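Local coordinates for protein glutamyl-tRNA(Gln) amidotransferase subunit B, mitochondrial (Saccharomyces cerevisiae, PDB 4N0H) that serves as the GatB-family subunit of a mitochondrial amidotransferase assembly in which it packs against subunit F, at residues T22-K27 with L65-F70; N28-Q33 with L138-D143; G114-L119 with A130-I135. All blocks are in the same frame, centred on the assembly; numbering follows the deposited sequence.

From the N terminus, the chain runs along strand 14-23 and turns into T22-K27, which meets the N-terminal part of helix 65-78 in contact 1. That contact closes a loop of 37 residues without helix or strand. N28-Q33 lies inside this loop and finds its partner, L138-D143, only much later, so contacts 1 and 2 cross; their centres are about 7 Å apart, and L30 touches A67. Contact 3 is local, joining strands 102-120 and 130-142, and is nested within the span closed by contact 2. Strand 130-142 serves both, although their centres lie about 26 Å apart. Contacts 1 and 2 pack loop and helix against the mixed sheet, and contact 3 joins two of its strands.

Contact 1 of 3, residues T22-K27 with L65-F70; sequences TQLNTK and LEAILF
Where the chain leaves strand 14-23, L24, N25 and T26 wrap around F70 in the N-terminal part of helix 65-78, a loop-to-helix packing within the GatB/GatE catalytic domain. The ring is approached from several directions. T26 sets CG2 over one face, 4.1 Å from the F70 ring centroid and 28° off its normal, a CH-pi contact. L24 comes with CB at the ring edge, while its CD1 reaches F70 CB at 3.9 Å and touches A67. N25 crosses the ring at about a right angle, its amide plane nearly perpendicular to it, with ND2 3.4 Å from F70 CE2; the same ND2 makes a weak hydrogen bond to H199 O. Threonine suits its place because it has two unlike branches: the methyl packs on the ring, and OG1 turns to hydrogen-bond N28 O. Glutamate suits position 66 for its length. E66 CG, anti to the backbone N (chi1 -167°), lies 3.8 Å from T26 CG2, and the extended chain carries the carboxylate past T26 to the backbone of K27. There K27 N donates to E66 OE2 at 3.2 Å, with an N-H...O angle of 154°, on the syn side but tilted from the carboxylate plane. K27 NZ is 6.6 Å from E66 OE2, so any attraction between the charges is probably modest. L24 and T26 continue onto P168 at strand 168-174. Along the helix, L65 and L69 pack on I119 of the subunit F chain, while L24, touching F70 and A67, also packs on I170 of strand 168-174.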
ATOM      1  N   THR B  22      11.131 -23.596  -6.959  1.00 33.87           N
ATOM      2  CA  THR B  22      11.172 -23.913  -8.375  1.00 35.81           C
ATOM      3  C   THR B  22      10.784 -22.705  -9.224  1.00 31.36           C
ATOM      4  O   THR B  22       9.695 -22.155  -9.073  1.00 29.68           O
ATOM      5  CB  THR B  22      10.238 -25.099  -8.686  1.00 43.74           C
ATOM      6  OG1 THR B  22      10.889 -26.326  -8.328  1.00 49.02           O
ATOM      7  CG2 THR B  22       9.896 -25.138 -10.149  1.00 45.40           C
ATOM      8  N   GLN B  23      11.687 -22.292 -10.107  1.00 34.15           N
ATOM      9  CA  GLN B  23      11.407 -21.206 -11.035  1.00 32.80           C
ATOM     10  C   GLN B  23      10.414 -21.668 -12.088  1.00 30.26           C
ATOM     11  O   GLN B  23      10.646 -22.667 -12.766  1.00 35.11           O
ATOM     12  CB  GLN B  23      12.687 -20.727 -11.726  1.00 33.70           C
ATOM     13  CG  GLN B  23      13.603 -19.890 -10.857  1.00 38.44           C
ATOM     14  CD  GLN B  23      14.727 -19.236 -11.643  1.00 45.77           C
ATOM     15  OE1 GLN B  23      15.230 -19.799 -12.619  1.00 48.92           O
ATOM     16  NE2 GLN B  23      15.124 -18.039 -11.223  1.00 44.35           N
ATOM     17  N   LEU B  24       9.310 -20.941 -12.221  1.00 27.83           N
ATOM     18  CA  LEU B  24       8.325 -21.236 -13.255  1.00 30.28           C
ATOM     19  C   LEU B  24       8.784 -20.696 -14.605  1.00 33.59           C
ATOM     20  O   LEU B  24       9.386 -19.626 -14.680  1.00 40.77           O
ATOM     21  CB  LEU B  24       6.961 -20.647 -12.887  1.00 25.92           C
ATOM     22  CG  LEU B  24       6.318 -21.178 -11.603  1.00 23.47           C
ATOM     23  CD1 LEU B  24       4.888 -20.681 -11.480  1.00 22.94           C
ATOM     24  CD2 LEU B  24       6.370 -22.700 -11.554  1.00 25.24           C
ATOM     25  N   ASN B  25       8.507 -21.436 -15.672  1.00 32.99           N
ATOM     26  CA  ASN B  25       8.832 -20.946 -17.005  1.00 34.20           C
ATOM     27  C   ASN B  25       7.628 -20.325 -17.710  1.00 29.47           C
ATOM     28  O   ASN B  25       7.303 -20.668 -18.845  1.00 33.93           O
ATOM     29  CB  ASN B  25       9.513 -22.021 -17.868  1.00 38.70           C
ATOM     30  CG  ASN B  25       8.772 -23.340 -17.861  1.00 46.85           C
ATOM     31  OD1 ASN B  25       9.384 -24.408 -17.930  1.00 54.84           O
ATOM     32  ND2 ASN B  25       7.448 -23.279 -17.775  1.00 43.76           N
ATOM     33  N   THR B  26       6.960 -19.417 -17.012  1.00 27.36           N
ATOM     34  CA  THR B  26       5.972 -18.558 -17.639  1.00 30.42           C
ATOM     35  C   THR B  26       6.722 -17.641 -18.593  1.00 29.83           C
ATOM     36  O   THR B  26       7.918 -17.398 -18.416  1.00 28.60           O
ATOM     37  CB  THR B  26       5.240 -17.701 -16.595  1.00 27.97           C
ATOM     38  OG1 THR B  26       6.203 -16.973 -15.829  1.00 28.66           O
ATOM     39  CG2 THR B  26       4.424 -18.584 -15.659  1.00 29.46           C
ATOM     40  N   LYS B  27       6.029 -17.136 -19.607  1.00 32.33           N
ATOM     41  CA  LYS B  27       6.661 -16.239 -20.567  1.00 36.65           C
ATOM     42  C   LYS B  27       7.158 -14.962 -19.888  1.00 28.97           C
ATOM     43  O   LYS B  27       8.267 -14.493 -20.154  1.00 30.04           O
ATOM     44  CB  LYS B  27       5.694 -15.892 -21.698  1.00 43.63           C
ATOM     45  CG  LYS B  27       6.309 -15.036 -22.793  1.00 49.55           C
ATOM     46  CD  LYS B  27       5.316 -14.803 -23.917  1.00 57.38           C
ATOM     47  CE  LYS B  27       4.009 -14.233 -23.387  1.00 61.51           C
ATOM     48  NZ  LYS B  27       2.983 -14.090 -24.460  1.00 66.30           N
ATOM     49  N   LEU B  65      -1.549 -14.218 -14.434  1.00 25.46           N
ATOM     50  CA  LEU B  65      -2.481 -15.329 -14.250  1.00 26.24           C
ATOM     51  C   LEU B  65      -1.908 -16.674 -14.692  1.00 26.01           C
ATOM     52  O   LEU B  65      -2.386 -17.729 -14.273  1.00 25.50           O
ATOM     53  CB  LEU B  65      -3.811 -15.039 -14.950  1.00 25.30           C
ATOM     54  CG  LEU B  65      -4.532 -13.782 -14.449  1.00 29.91           C
ATOM     55  CD1 LEU B  65      -5.846 -13.578 -15.192  1.00 33.20           C
ATOM     56  CD2 LEU B  65      -4.776 -13.842 -12.946  1.00 30.80           C
ATOM     57  N   GLU B  66      -0.879 -16.647 -15.531  1.00 25.45           N
ATOM     58  CA  GLU B  66      -0.243 -17.890 -15.949  1.00 24.39           C
ATOM     59  C   GLU B  66       0.380 -18.624 -14.759  1.00 25.16           C
ATOM     60  O   GLU B  66       0.451 -19.857 -14.742  1.00 27.18           O
ATOM     61  CB  GLU B  66       0.799 -17.641 -17.048  1.00 27.94           C
ATOM     62  CG  GLU B  66       1.264 -18.917 -17.743  1.00 36.90           C
ATOM     63  CD  GLU B  66       2.140 -18.652 -18.955  1.00 43.29           C
ATOM     64  OE1 GLU B  66       2.065 -19.444 -19.921  1.00 43.86           O
ATOM     65  OE2 GLU B  66       2.906 -17.662 -18.944  1.00 41.64           O
ATOM     66  N   ALA B  67       0.820 -17.864 -13.759  1.00 25.81           N
ATOM     67  CA  ALA B  67       1.365 -18.456 -12.540  1.00 29.47           C
ATOM     68  C   ALA B  67       0.287 -19.213 -11.764  1.00 26.74           C
ATOM     69  O   ALA B  67       0.563 -20.242 -11.144  1.00 24.83           O
ATOM     70  CB  ALA B  67       2.012 -17.391 -11.660  1.00 29.45           C
ATOM     71  N   ILE B  68      -0.941 -18.703 -11.801  1.00 23.86           N
ATOM     72  CA  ILE B  68      -2.074 -19.415 -11.211  1.00 27.15           C
ATOM     73  C   ILE B  68      -2.325 -20.739 -11.935  1.00 24.62           C
ATOM     74  O   ILE B  68      -2.543 -21.775 -11.306  1.00 26.10           O
ATOM     75  CB  ILE B  68      -3.361 -18.575 -11.263  1.00 30.17           C
ATOM     76  CG1 ILE B  68      -3.252 -17.353 -10.352  1.00 30.16           C
ATOM     77  CG2 ILE B  68      -4.576 -19.416 -10.864  1.00 28.05           C
ATOM     78  CD1 ILE B  68      -4.503 -16.502 -10.369  1.00 34.76           C
ATOM     79  N   LEU B  69      -2.301 -20.698 -13.262  1.00 25.39           N
ATOM     80  CA  LEU B  69      -2.539 -21.894 -14.060  1.00 25.50           C
ATOM     81  C   LEU B  69      -1.490 -22.961 -13.754  1.00 26.45           C
ATOM     82  O   LEU B  69      -1.817 -24.134 -13.553  1.00 27.43           O
ATOM     83  CB  LEU B  69      -2.528 -21.552 -15.554  1.00 29.29           C
ATOM     84  CG  LEU B  69      -2.690 -22.720 -16.528  1.00 36.34           C
ATOM     85  CD1 LEU B  69      -4.075 -23.334 -16.402  1.00 38.40           C
ATOM     86  CD2 LEU B  69      -2.424 -22.274 -17.959  1.00 38.56           C
ATOM     87  N   PHE B  70      -0.229 -22.539 -13.712  1.00 23.94           N
ATOM     88  CA  PHE B  70       0.877 -23.444 -13.436  1.00 24.07           C
ATOM     89  C   PHE B  70       0.723 -24.041 -12.044  1.00 25.95           C
ATOM     90  O   PHE B  70       0.892 -25.242 -11.858  1.00 28.39           O
ATOM     91  CB  PHE B  70       2.230 -22.727 -13.556  1.00 24.33           C
ATOM     92  CG  PHE B  70       2.717 -22.560 -14.974  1.00 22.70           C
ATOM     93  CD1 PHE B  70       1.842 -22.648 -16.044  1.00 27.26           C
ATOM     94  CD2 PHE B  70       4.058 -22.313 -15.231  1.00 28.89           C
ATOM     95  CE1 PHE B  70       2.293 -22.489 -17.347  1.00 29.09           C
ATOM     96  CE2 PHE B  70       4.521 -22.152 -16.533  1.00 28.13           C
ATOM     97  CZ  PHE B  70       3.637 -22.242 -17.591  1.00 32.62           C
TER

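Contact 2 of 3, residues N28-Q33 with L138-D143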
ATOM      1  N   ASN B  28       6.335 -14.412 -19.005  1.00 23.58           N
ATOM      2  CA  ASN B  28       6.668 -13.171 -18.321  1.00 22.80           C
ATOM      3  C   ASN B  28       6.725 -13.359 -16.810  1.00 21.60           C
ATOM      4  O   ASN B  28       6.482 -14.455 -16.316  1.00 22.49           O
ATOM      5  CB  ASN B  28       5.683 -12.071 -18.723  1.00 24.52           C
ATOM      6  CG  ASN B  28       5.728 -11.784 -20.215  1.00 29.43           C
ATOM      7  OD1 ASN B  28       6.787 -11.880 -20.842  1.00 28.15           O
ATOM      8  ND2 ASN B  28       4.581 -11.450 -20.793  1.00 27.78           N
ATOM      9  N   LYS B  29       7.058 -12.294 -16.086  1.00 20.33           N
ATOM     10  CA  LYS B  29       7.311 -12.388 -14.654  1.00 22.33           C
ATOM     11  C   LYS B  29       6.034 -12.440 -13.820  1.00 21.96           C
ATOM     12  O   LYS B  29       4.937 -12.447 -14.361  1.00 23.24           O
ATOM     13  CB  LYS B  29       8.198 -11.240 -14.191  1.00 20.62           C
ATOM     14  CG  LYS B  29       9.598 -11.264 -14.786  1.00 22.13           C
ATOM     15  CD  LYS B  29      10.464 -10.229 -14.080  1.00 23.10           C
ATOM     16  CE  LYS B  29      11.807 -10.050 -14.756  1.00 26.67           C
ATOM     17  NZ  LYS B  29      12.632  -9.091 -13.964  1.00 26.18           N
ATOM     18  N   LEU B  30       6.194 -12.473 -12.501  1.00 23.95           N
ATOM     19  CA  LEU B  30       5.077 -12.726 -11.583  1.00 24.66           C
ATOM     20  C   LEU B  30       4.119 -11.536 -11.391  1.00 24.00           C
ATOM     21  O   LEU B  30       2.902 -11.676 -11.543  1.00 25.33           O
ATOM     22  CB  LEU B  30       5.608 -13.203 -10.226  1.00 21.37           C
ATOM     23  CG  LEU B  30       4.553 -13.627  -9.205  1.00 22.97           C
ATOM     24  CD1 LEU B  30       3.629 -14.677  -9.813  1.00 24.08           C
ATOM     25  CD2 LEU B  30       5.202 -14.166  -7.934  1.00 18.32           C
ATOM     26  N   PHE B  31       4.661 -10.372 -11.054  1.00 21.32           N
ATOM     27  CA  PHE B  31       3.821  -9.195 -10.819  1.00 20.46           C
ATOM     28  C   PHE B  31       4.069  -8.074 -11.831  1.00 20.07           C
ATOM     29  O   PHE B  31       3.709  -6.923 -11.605  1.00 19.24           O
ATOM     30  CB  PHE B  31       4.002  -8.692  -9.382  1.00 21.49           C
ATOM     31  CG  PHE B  31       3.475  -9.644  -8.351  1.00 23.16           C
ATOM     32  CD1 PHE B  31       2.108  -9.817  -8.190  1.00 20.33           C
ATOM     33  CD2 PHE B  31       4.339 -10.393  -7.569  1.00 22.87           C
ATOM     34  CE1 PHE B  31       1.613 -10.704  -7.251  1.00 16.80           C
ATOM     35  CE2 PHE B  31       3.850 -11.280  -6.627  1.00 22.86           C
ATOM     36  CZ  PHE B  31       2.486 -11.444  -6.473  1.00 18.79           C
ATOM     37  N   SER B  32       4.701  -8.429 -12.942  1.00 25.99           N
ATOM     38  CA  SER B  32       4.942  -7.507 -14.041  1.00 24.03           C
ATOM     39  C   SER B  32       4.998  -8.333 -15.316  1.00 23.13           C
ATOM     40  O   SER B  32       5.330  -9.518 -15.274  1.00 25.12           O
ATOM     41  CB  SER B  32       6.270  -6.773 -13.842  1.00 27.19           C
ATOM     42  OG  SER B  32       6.599  -5.994 -14.980  1.00 27.29           O
ATOM     43  N   GLN B  33       4.679  -7.722 -16.452  1.00 21.34           N
ATOM     44  CA  GLN B  33       4.701  -8.463 -17.711  1.00 21.99           C
ATOM     45  C   GLN B  33       6.050  -8.400 -18.433  1.00 24.32           C
ATOM     46  O   GLN B  33       6.152  -8.742 -19.613  1.00 26.04           O
ATOM     47  CB  GLN B  33       3.553  -8.032 -18.631  1.00 28.27           C
ATOM     48  CG  GLN B  33       2.193  -8.563 -18.188  1.00 30.57           C
ATOM     49  CD  GLN B  33       2.172 -10.085 -18.094  1.00 33.29           C
ATOM     50  OE1 GLN B  33       2.392 -10.786 -19.084  1.00 33.32           O
ATOM     51  NE2 GLN B  33       1.921 -10.601 -16.899  1.00 34.06           N
ATOM     52  N   LEU B 138       1.917 -25.469  -0.694  1.00 35.61           N
ATOM     53  CA  LEU B 138       2.415 -25.059  -1.991  1.00 32.18           C
ATOM     54  C   LEU B 138       2.216 -23.545  -2.062  1.00 32.12           C
ATOM     55  O   LEU B 138       1.099 -23.067  -1.882  1.00 30.66           O
ATOM     56  CB  LEU B 138       1.579 -25.768  -3.054  1.00 39.37           C
ATOM     57  CG  LEU B 138       2.030 -25.972  -4.491  1.00 43.36           C
ATOM     58  CD1 LEU B 138       1.396 -27.253  -5.016  1.00 40.42           C
ATOM     59  CD2 LEU B 138       1.621 -24.787  -5.343  1.00 43.99           C
ATOM     60  N   GLN B 139       3.291 -22.792  -2.291  1.00 33.49           N
ATOM     61  CA  GLN B 139       3.219 -21.326  -2.263  1.00 35.47           C
ATOM     62  C   GLN B 139       3.788 -20.678  -3.524  1.00 32.39           C
ATOM     63  O   GLN B 139       4.795 -21.132  -4.060  1.00 30.74           O
ATOM     64  CB  GLN B 139       3.977 -20.769  -1.050  1.00 42.68           C
ATOM     65  CG  GLN B 139       3.413 -21.162   0.303  1.00 53.71           C
ATOM     66  CD  GLN B 139       4.195 -20.555   1.460  1.00 61.85           C
ATOM     67  OE1 GLN B 139       5.292 -20.024   1.275  1.00 64.95           O
ATOM     68  NE2 GLN B 139       3.624 -20.623   2.660  1.00 64.02           N
ATOM     69  N   ILE B 140       3.151 -19.604  -3.983  1.00 27.24           N
ATOM     70  CA  ILE B 140       3.695 -18.808  -5.079  1.00 25.66           C
ATOM     71  C   ILE B 140       4.431 -17.618  -4.481  1.00 28.03           C
ATOM     72  O   ILE B 140       3.918 -16.962  -3.572  1.00 26.67           O
ATOM     73  CB  ILE B 140       2.582 -18.290  -6.009  1.00 27.64           C
ATOM     74  CG1 ILE B 140       1.782 -19.456  -6.593  1.00 28.64           C
ATOM     75  CG2 ILE B 140       3.167 -17.421  -7.121  1.00 28.36           C
ATOM     76  CD1 ILE B 140       0.446 -19.039  -7.187  1.00 29.60           C
ATOM     77  N   GLU B 141       5.634 -17.337  -4.973  1.00 27.33           N
ATOM     78  CA  GLU B 141       6.385 -16.187  -4.471  1.00 30.53           C
ATOM     79  C   GLU B 141       7.369 -15.597  -5.480  1.00 28.17           C
ATOM     80  O   GLU B 141       7.711 -16.232  -6.478  1.00 25.54           O
ATOM     81  CB  GLU B 141       7.111 -16.545  -3.172  1.00 34.86           C
ATOM     82  CG  GLU B 141       8.136 -17.644  -3.313  1.00 41.03           C
ATOM     83  CD  GLU B 141       8.747 -18.027  -1.979  1.00 50.49           C
ATOM     84  OE1 GLU B 141       9.935 -18.409  -1.955  1.00 52.44           O
ATOM     85  OE2 GLU B 141       8.034 -17.942  -0.956  1.00 52.41           O
ATOM     86  N   GLN B 142       7.822 -14.377  -5.195  1.00 25.43           N
ATOM     87  CA  GLN B 142       8.763 -13.662  -6.049  1.00 26.57           C
ATOM     88  C   GLN B 142      10.183 -14.152  -5.862  1.00 27.16           C
ATOM     89  O   GLN B 142      10.617 -14.385  -4.736  1.00 28.97           O
ATOM     90  CB  GLN B 142       8.765 -12.171  -5.705  1.00 27.13           C
ATOM     91  CG  GLN B 142       7.637 -11.362  -6.269  1.00 29.28           C
ATOM     92  CD  GLN B 142       7.759  -9.894  -5.887  1.00 32.40           C
ATOM     93  OE1 GLN B 142       8.085  -9.564  -4.743  1.00 30.04           O
ATOM     94  NE2 GLN B 142       7.526  -9.008  -6.849  1.00 31.00           N
ATOM     95  N   ASP B 143      10.920 -14.267  -6.962  1.00 26.19           N
ATOM     96  CA  ASP B 143      12.362 -14.459  -6.874  1.00 28.22           C
ATOM     97  C   ASP B 143      13.016 -13.095  -6.667  1.00 30.70           C
ATOM     98  O   ASP B 143      12.417 -12.053  -6.963  1.00 26.89           O
ATOM     99  CB  ASP B 143      12.909 -15.124  -8.143  1.00 31.20           C
ATOM    100  CG  ASP B 143      14.188 -15.918  -7.892  1.00 40.56           C
ATOM    101  OD1 ASP B 143      14.614 -16.665  -8.799  1.00 41.87           O
ATOM    102  OD2 ASP B 143      14.764 -15.809  -6.787  1.00 40.64           O
TER
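L30 and Q142 mark the nearest approach of the two backbones, their CA atoms 6.7 Å apart, so the irregular loop 28-33 meets the end of strand 130-142 through side chains and does not pair with it as a strand. L30 turns CG anti to its backbone N (chi1 -175°) and lays its two methyls against neighbouring residues of the strand: L30 CD1 lies 3.9 Å from I140 CG2, and CD2 rests 3.6 Å from E141 O. A branched apolar side chain suits this buried spot, where it meets both a side chain and a peptide carbonyl. F31, the next residue, is buried as well. Q142 crosses its ring at about a right angle: Q142 CG sits in the ring plane at the edge, 3.7 Å from F31 CD2, and NE2 is 3.5 Å from the same carbon. NE2 lies oblique to the ring and hydrogen-bonds N166 OD1, which satisfies this buried amide nitrogen. One face of F31 carries CG of its own neighbour L30, near the rim. Across the base of the loop, N28 ND2 bonds Q33 OE1 at 2.9 Å, well above the carbonyl plane of Q33, joining the ends of the segment. E141 points away, and its OE2 pairs with T105 OG1. Around this core L30 also touches A67 of helix 65-78 and P168 at strand 168-174, while F31 packs on L104 of strand 102-120.

Contact 3 of 3, residues G114-L119 with A130-I135; sequences GGKINL and AKEIGI
A130 lies against L119 in an antiparallel β-hairpin whose strands, 102-120 and 130-142, are joined by a connection that holds the short helix 121-124; the pair forms part of the large mixed sheet. A130 CA approaches L119 O at 3.3 Å as a CA-H...O contact. K131 then makes a hydrogen-bonded pair with L119, N to O in both directions. Its chain bends at chi2, and NZ hydrogen-bonds D177 O. E132 faces N118 in a non-hydrogen-bonded pair, and the two side chains run side by side, N118 OD1 lying 3.3 Å from E132 CB. CG of E132 stands between the backbone N and the carbonyl carbon (chi1 84°), and the extended chain reaches the extended K116, a weak salt bridge of 3.5 Å between K116 NZ and E132 OE2. These polar residues suit the exposed face. I133 bonds I117 in both directions and turns to the other face, where I133 CG1 meets L119 CD1 at 3.9 Å; I117 and I133 both pack on F187 of helix 181-197, as apolar β-branched residues suit a covered strand face. G134 pairs with K116, their CA atoms 4.2 Å apart, and its N donates to D177 OD2. I135 lies beside G115, whose backbone angles (98/178) would jam a CB against the preceding carbonyl. I135 N bonds G115 O at 2.9 Å from well above the carbonyl plane, and I135 CG1 lies 3.6 Å from K116 N.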
ATOM      1  N   GLY B 114      -1.808 -29.927   1.584  1.00 35.69           N
ATOM      2  CA  GLY B 114      -1.958 -31.363   1.451  1.00 36.45           C
ATOM      3  C   GLY B 114      -1.384 -31.861   0.140  1.00 40.58           C
ATOM      4  O   GLY B 114      -0.631 -31.155  -0.532  1.00 35.27           O
ATOM      5  N   GLY B 115      -1.755 -33.081  -0.234  1.00 39.78           N
ATOM      6  CA  GLY B 115      -1.184 -33.715  -1.405  1.00 40.53           C
ATOM      7  C   GLY B 115      -0.065 -34.652  -1.000  1.00 40.83           C
ATOM      8  O   GLY B 115       0.264 -34.755   0.183  1.00 36.03           O
ATOM      9  N   LYS B 116       0.526 -35.329  -1.978  1.00 42.58           N
ATOM     10  CA  LYS B 116       1.569 -36.307  -1.695  1.00 47.63           C
ATOM     11  C   LYS B 116       2.258 -36.771  -2.970  1.00 46.09           C
ATOM     12  O   LYS B 116       1.779 -36.526  -4.075  1.00 42.93           O
ATOM     13  CB  LYS B 116       0.963 -37.523  -0.995  1.00 50.27           C
ATOM     14  CG  LYS B 116       0.012 -38.304  -1.883  1.00 53.86           C
ATOM     15  CD  LYS B 116      -0.713 -39.395  -1.122  1.00 60.57           C
ATOM     16  CE  LYS B 116      -1.593 -40.208  -2.060  1.00 66.16           C
ATOM     17  NZ  LYS B 116      -2.455 -41.178  -1.324  1.00 70.32           N
ATOM     18  N   ILE B 117       3.384 -37.453  -2.801  1.00 50.61           N
ATOM     19  CA  ILE B 117       4.047 -38.135  -3.906  1.00 50.78           C
ATOM     20  C   ILE B 117       4.353 -39.578  -3.511  1.00 51.43           C
ATOM     21  O   ILE B 117       4.944 -39.836  -2.462  1.00 51.51           O
ATOM     22  CB  ILE B 117       5.334 -37.404  -4.354  1.00 49.93           C
ATOM     23  CG1 ILE B 117       4.977 -36.115  -5.094  1.00 46.38           C
ATOM     24  CG2 ILE B 117       6.174 -38.293  -5.254  1.00 53.32           C
ATOM     25  CD1 ILE B 117       6.151 -35.449  -5.777  1.00 48.29           C
ATOM     26  N   ASN B 118       3.924 -40.516  -4.348  1.00 48.61           N
ATOM     27  CA  ASN B 118       4.125 -41.934  -4.076  1.00 51.26           C
ATOM     28  C   ASN B 118       5.451 -42.460  -4.610  1.00 51.72           C
ATOM     29  O   ASN B 118       5.806 -42.219  -5.765  1.00 47.44           O
ATOM     30  CB  ASN B 118       2.968 -42.752  -4.649  1.00 53.88           C
ATOM     31  CG  ASN B 118       1.674 -42.523  -3.901  1.00 62.58           C
ATOM     32  OD1 ASN B 118       1.649 -42.537  -2.669  1.00 67.32           O
ATOM     33  ND2 ASN B 118       0.591 -42.292  -4.639  1.00 62.43           N
ATOM     34  N   LEU B 119       6.177 -43.171  -3.755  1.00 53.98           N
ATOM     35  CA  LEU B 119       7.424 -43.812  -4.147  1.00 55.43           C
ATOM     36  C   LEU B 119       7.284 -45.321  -3.981  1.00 58.96           C
ATOM     37  O   LEU B 119       6.677 -45.789  -3.020  1.00 57.85           O
ATOM     38  CB  LEU B 119       8.589 -43.299  -3.295  1.00 53.99           C
ATOM     39  CG  LEU B 119       8.804 -41.783  -3.257  1.00 51.87           C
ATOM     40  CD1 LEU B 119       9.908 -41.423  -2.275  1.00 54.33           C
ATOM     41  CD2 LEU B 119       9.123 -41.246  -4.644  1.00 48.28           C
ATOM     42  N   ALA B 130       6.438 -49.557  -0.950  1.00 68.86           N
ATOM     43  CA  ALA B 130       5.643 -48.364  -1.209  1.00 66.54           C
ATOM     44  C   ALA B 130       5.819 -47.352  -0.082  1.00 64.88           C
ATOM     45  O   ALA B 130       5.748 -47.702   1.097  1.00 65.28           O
ATOM     46  CB  ALA B 130       4.177 -48.728  -1.380  1.00 65.56           C
ATOM     47  N   LYS B 131       6.054 -46.098  -0.453  1.00 60.55           N
ATOM     48  CA  LYS B 131       6.292 -45.036   0.515  1.00 59.00           C
ATOM     49  C   LYS B 131       5.749 -43.712  -0.010  1.00 58.57           C
ATOM     50  O   LYS B 131       6.176 -43.232  -1.061  1.00 56.90           O
ATOM     51  CB  LYS B 131       7.790 -44.912   0.795  1.00 59.00           C
ATOM     52  CG  LYS B 131       8.196 -43.678   1.581  1.00 59.33           C
ATOM     53  CD  LYS B 131       7.751 -43.757   3.032  1.00 59.55           C
ATOM     54  CE  LYS B 131       8.424 -42.669   3.856  1.00 59.08           C
ATOM     55  NZ  LYS B 131       7.954 -42.644   5.269  1.00 58.85           N
ATOM     56  N   GLU B 132       4.803 -43.124   0.715  1.00 57.19           N
ATOM     57  CA  GLU B 132       4.248 -41.842   0.300  1.00 59.80           C
ATOM     58  C   GLU B 132       4.867 -40.682   1.076  1.00 54.86           C
ATOM     59  O   GLU B 132       5.074 -40.764   2.290  1.00 56.15           O
ATOM     60  CB  GLU B 132       2.717 -41.827   0.402  1.00 67.54           C
ATOM     61  CG  GLU B 132       2.163 -41.511   1.783  1.00 74.21           C
ATOM     62  CD  GLU B 132       0.695 -41.127   1.744  1.00 78.42           C
ATOM     63  OE1 GLU B 132       0.344 -40.061   2.297  1.00 76.92           O
ATOM     64  OE2 GLU B 132      -0.106 -41.892   1.164  1.00 81.14           O
ATOM     65  N   ILE B 133       5.191 -39.616   0.353  1.00 48.12           N
ATOM     66  CA  ILE B 133       5.727 -38.404   0.958  1.00 47.14           C
ATOM     67  C   ILE B 133       4.654 -37.323   0.928  1.00 46.44           C
ATOM     68  O   ILE B 133       4.317 -36.813  -0.138  1.00 45.70           O
ATOM     69  CB  ILE B 133       6.961 -37.890   0.192  1.00 46.15           C
ATOM     70  CG1 ILE B 133       8.016 -38.994   0.057  1.00 46.39           C
ATOM     71  CG2 ILE B 133       7.543 -36.669   0.883  1.00 45.92           C
ATOM     72  CD1 ILE B 133       8.637 -39.411   1.370  1.00 45.17           C
ATOM     73  N   GLY B 134       4.118 -36.980   2.094  1.00 46.14           N
ATOM     74  CA  GLY B 134       3.075 -35.974   2.183  1.00 42.57           C
ATOM     75  C   GLY B 134       3.571 -34.564   1.920  1.00 44.38           C
ATOM     76  O   GLY B 134       4.703 -34.214   2.260  1.00 45.37           O
ATOM     77  N   ILE B 135       2.717 -33.750   1.308  1.00 44.36           N
ATOM     78  CA  ILE B 135       3.031 -32.347   1.061  1.00 45.08           C
ATOM     79  C   ILE B 135       2.315 -31.468   2.083  1.00 44.41           C
ATOM     80  O   ILE B 135       1.113 -31.615   2.301  1.00 45.75           O
ATOM     81  CB  ILE B 135       2.601 -31.915  -0.355  1.00 44.77           C
ATOM     82  CG1 ILE B 135       3.163 -32.879  -1.406  1.00 45.53           C
ATOM     83  CG2 ILE B 135       3.035 -30.482  -0.639  1.00 42.24           C
ATOM     84  CD1 ILE B 135       4.677 -32.955  -1.430  1.00 44.59           C
TER